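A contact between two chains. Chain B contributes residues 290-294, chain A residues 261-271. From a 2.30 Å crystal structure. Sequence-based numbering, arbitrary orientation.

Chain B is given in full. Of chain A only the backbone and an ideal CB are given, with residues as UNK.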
# COMPACT_ATOMS: atom_id res chain seq x y z
N GLY B 290 9.06 -1.91 9.49
CA GLY B 290 9.35 -2.47 8.18
C GLY B 290 9.52 -1.40 7.11
O GLY B 290 8.99 -0.29 7.25
N SER B 291 10.28 -1.72 6.06
CA SER B 291 10.43 -0.83 4.90
C SER B 291 9.05 -0.38 4.37
O SER B 291 8.11 -1.19 4.25
CB SER B 291 11.30 -1.48 3.80
OG SER B 291 11.58 -2.85 4.07
N THR B 292 8.95 0.92 4.07
CA THR B 292 7.70 1.52 3.60
C THR B 292 7.88 2.52 2.47
O THR B 292 8.88 3.23 2.36
CB THR B 292 6.95 2.31 4.70
OG1 THR B 292 7.48 2.02 5.99
CG2 THR B 292 5.45 2.03 4.64
N TYR B 293 6.85 2.58 1.65
CA TYR B 293 6.64 3.68 0.75
C TYR B 293 5.95 4.81 1.50
O TYR B 293 5.83 5.91 0.99
CB TYR B 293 5.76 3.21 -0.42
CG TYR B 293 6.58 2.59 -1.53
CD1 TYR B 293 7.00 1.27 -1.45
CD2 TYR B 293 6.97 3.33 -2.63
CE1 TYR B 293 7.77 0.70 -2.44
CE2 TYR B 293 7.74 2.76 -3.65
CZ TYR B 293 8.13 1.44 -3.54
OH TYR B 293 8.90 0.84 -4.52
N GLY B 294 5.51 4.54 2.72
CA GLY B 294 4.72 5.51 3.45
C GLY B 294 5.51 6.75 3.76
O GLY B 294 6.61 6.66 4.30
N UNK A 261 8.55 -7.48 -5.13
CA UNK A 261 8.19 -6.11 -4.77
C UNK A 261 9.31 -5.11 -4.99
O UNK A 261 10.16 -5.32 -5.83
CB UNK A 261 7.75 -6.06 -3.30
N UNK A 262 9.30 -4.02 -4.22
CA UNK A 262 10.40 -3.04 -4.21
C UNK A 262 10.85 -2.58 -5.59
O UNK A 262 10.32 -1.61 -6.12
CB UNK A 262 11.60 -3.63 -3.48
N UNK A 263 11.85 -3.26 -6.16
CA UNK A 263 12.38 -2.86 -7.46
C UNK A 263 11.39 -3.01 -8.63
O UNK A 263 11.61 -2.45 -9.70
CB UNK A 263 13.63 -3.68 -7.76
N UNK A 264 10.28 -3.71 -8.41
CA UNK A 264 9.23 -3.81 -9.44
C UNK A 264 8.87 -2.47 -10.05
O UNK A 264 8.36 -2.41 -11.16
CB UNK A 264 7.97 -4.44 -8.85
N UNK A 265 9.14 -1.39 -9.32
CA UNK A 265 8.72 -0.07 -9.76
C UNK A 265 9.89 0.89 -9.91
O UNK A 265 9.69 2.07 -10.21
CB UNK A 265 7.70 0.51 -8.78
N UNK A 266 11.10 0.41 -9.69
CA UNK A 266 12.22 1.33 -9.61
C UNK A 266 11.95 2.50 -8.68
O UNK A 266 12.41 3.62 -8.93
CB UNK A 266 12.57 1.85 -11.01
N UNK A 267 11.17 2.25 -7.63
CA UNK A 267 10.93 3.25 -6.59
C UNK A 267 9.93 4.32 -6.95
O UNK A 267 9.68 5.20 -6.14
CB UNK A 267 12.25 3.93 -6.22
N UNK A 268 9.32 4.25 -8.13
CA UNK A 268 8.40 5.30 -8.56
C UNK A 268 6.95 5.08 -8.10
O UNK A 268 6.10 5.94 -8.31
CB UNK A 268 8.44 5.41 -10.09
N UNK A 269 6.66 3.93 -7.49
CA UNK A 269 5.28 3.58 -7.14
C UNK A 269 5.29 2.33 -6.26
O UNK A 269 6.14 1.47 -6.44
CB UNK A 269 4.43 3.35 -8.40
N UNK A 270 4.36 2.23 -5.30
CA UNK A 270 4.30 0.98 -4.51
C UNK A 270 3.70 -0.20 -5.31
O UNK A 270 2.50 -0.22 -5.68
CB UNK A 270 3.47 1.21 -3.24
N UNK A 271 4.53 -1.18 -5.61
CA UNK A 271 4.05 -2.34 -6.37
C UNK A 271 4.61 -3.64 -5.80
O UNK A 271 5.78 -3.72 -5.44
CB UNK A 271 4.43 -2.21 -7.85

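Chain B reaches chain A mainly through Tyr293(B), whose ring lies against the chain A loop with its OH at the far end. Ser291(B) offers a second, more open patch.

Position 261 has phi/psi of -170/-153, an extended and unusual pair. An ideal CB would point toward chain B but has nothing of it within 5.5 Å. Small residues or glycine would suit. It is Gly261(A), and its O accepts a backbone hydrogen bond from N of 264; Gly261(A) O and that N are 3.0 Å apart.

Position 262 has a positive phi, 49°, with psi -92°. This pair favours glycine. Its CB points sideways, 5.3 Å from Tyr293(B) OH. Beyond it lies open space leading to Ser291(B). If a side chain is present, a short one would fit, and a long one could follow this path; the view does not demand a charge. The residue is Lys262(A), not what the backbone alone predicts. Its chi angles are m, m, t, t, and the chain runs along the path until NZ is 3.2 Å from Ser291(B) CB. No clear hydrogen bond to chain B results. The backbone takes part too: water 1 donates to Lys262(A) O at 2.8 Å and lies 2.8 Å from Tyr293(B) OH, so it bridges the two chains.

Position 263 points away from chain B, and 264 points sideways with no chain B atom near its CB. Neither is specified by this contact. They are Ala263(A) and Leu264(A), in a short 3-10 segment with 265.

Position 265 points toward chain B, and its CB is 4.4 Å from Tyr293(B) OH. A small side chain fits here; serine, threonine or cysteine could also bring a polar group to the hydroxyl, while alanine would only fit. It is Ser265(A), chi1 p. Its OG comes to 3.1 Å from Tyr293(B) OH. Ser265(A) OG also donates to the backbone O of position 269 and so ties the ends of this small loop together.

Positions 266 and 267 have phi of 49° and 78°. Positive phi by itself favours glycine, and the two form the middle of a type I' turn from 265 to 268. Asparagine would also be plausible at 266. Both are glycine. Gly267(A) CA packs 3.8 Å from Tyr293(B) OH, and Gly267(A) O lies at the ring edge.

Position 268 points away, so chain B sets no preference. It is His268(A), whose ND1 donates to Gly266(A) O at 2.9 Å.

Position 269 also points away; many residues would do. It is Tyr269(A), and its backbone O is 3.4 Å from Tyr293(B) OH.

Position 270 has phi -74°, and its CB points sideways, 3.8 Å from Tyr293(B) CG. A compact apolar residue suits an aromatic ring, and the phi admits proline. Pro270(A) lays its CA 3.8 Å from the centroid of the Tyr293(B) ring, almost on the ring normal, in a CH-pi contact.

Position 271 points away, and a beta-branched residue suits its extended backbone. It is Ile271(A); its N donates to water 1.

Chain A (261-271) GKALSGGHYPI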
# COMPACT_ATOMS: atom_id res chain seq x y z
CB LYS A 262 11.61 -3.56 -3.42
CG LYS A 262 11.30 -3.96 -1.99
CD LYS A 262 10.63 -2.84 -1.22
CE LYS A 262 10.55 -3.14 0.28
NZ LYS A 262 9.81 -2.06 1.04
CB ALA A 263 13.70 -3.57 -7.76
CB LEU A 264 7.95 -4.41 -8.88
CG LEU A 264 7.75 -5.93 -8.89
CD1 LEU A 264 6.40 -6.26 -8.29
CD2 LEU A 264 7.86 -6.49 -10.31
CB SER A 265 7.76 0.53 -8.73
OG SER A 265 8.47 0.98 -7.60
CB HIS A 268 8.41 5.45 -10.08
CG HIS A 268 9.64 6.10 -10.62
ND1 HIS A 268 10.88 5.50 -10.57
CD2 HIS A 268 9.82 7.30 -11.23
CE1 HIS A 268 11.78 6.31 -11.12
NE2 HIS A 268 11.16 7.40 -11.53
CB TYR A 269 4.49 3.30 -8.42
CG TYR A 269 3.00 3.49 -8.29
CD1 TYR A 269 2.41 4.69 -8.66
CD2 TYR A 269 2.19 2.48 -7.80
CE1 TYR A 269 1.05 4.88 -8.55
CE2 TYR A 269 0.82 2.66 -7.69
CZ TYR A 269 0.26 3.86 -8.06
OH TYR A 269 -1.09 4.05 -7.95
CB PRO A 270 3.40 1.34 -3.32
CG PRO A 270 3.29 2.83 -3.34
CD PRO A 270 3.41 3.23 -4.79
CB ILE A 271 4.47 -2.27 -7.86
CG1 ILE A 271 4.23 -0.87 -8.45
CG2 ILE A 271 3.76 -3.34 -8.68
CD1 ILE A 271 4.70 -0.76 -9.89
O HOH W 1 7.55 -1.35 -5.65
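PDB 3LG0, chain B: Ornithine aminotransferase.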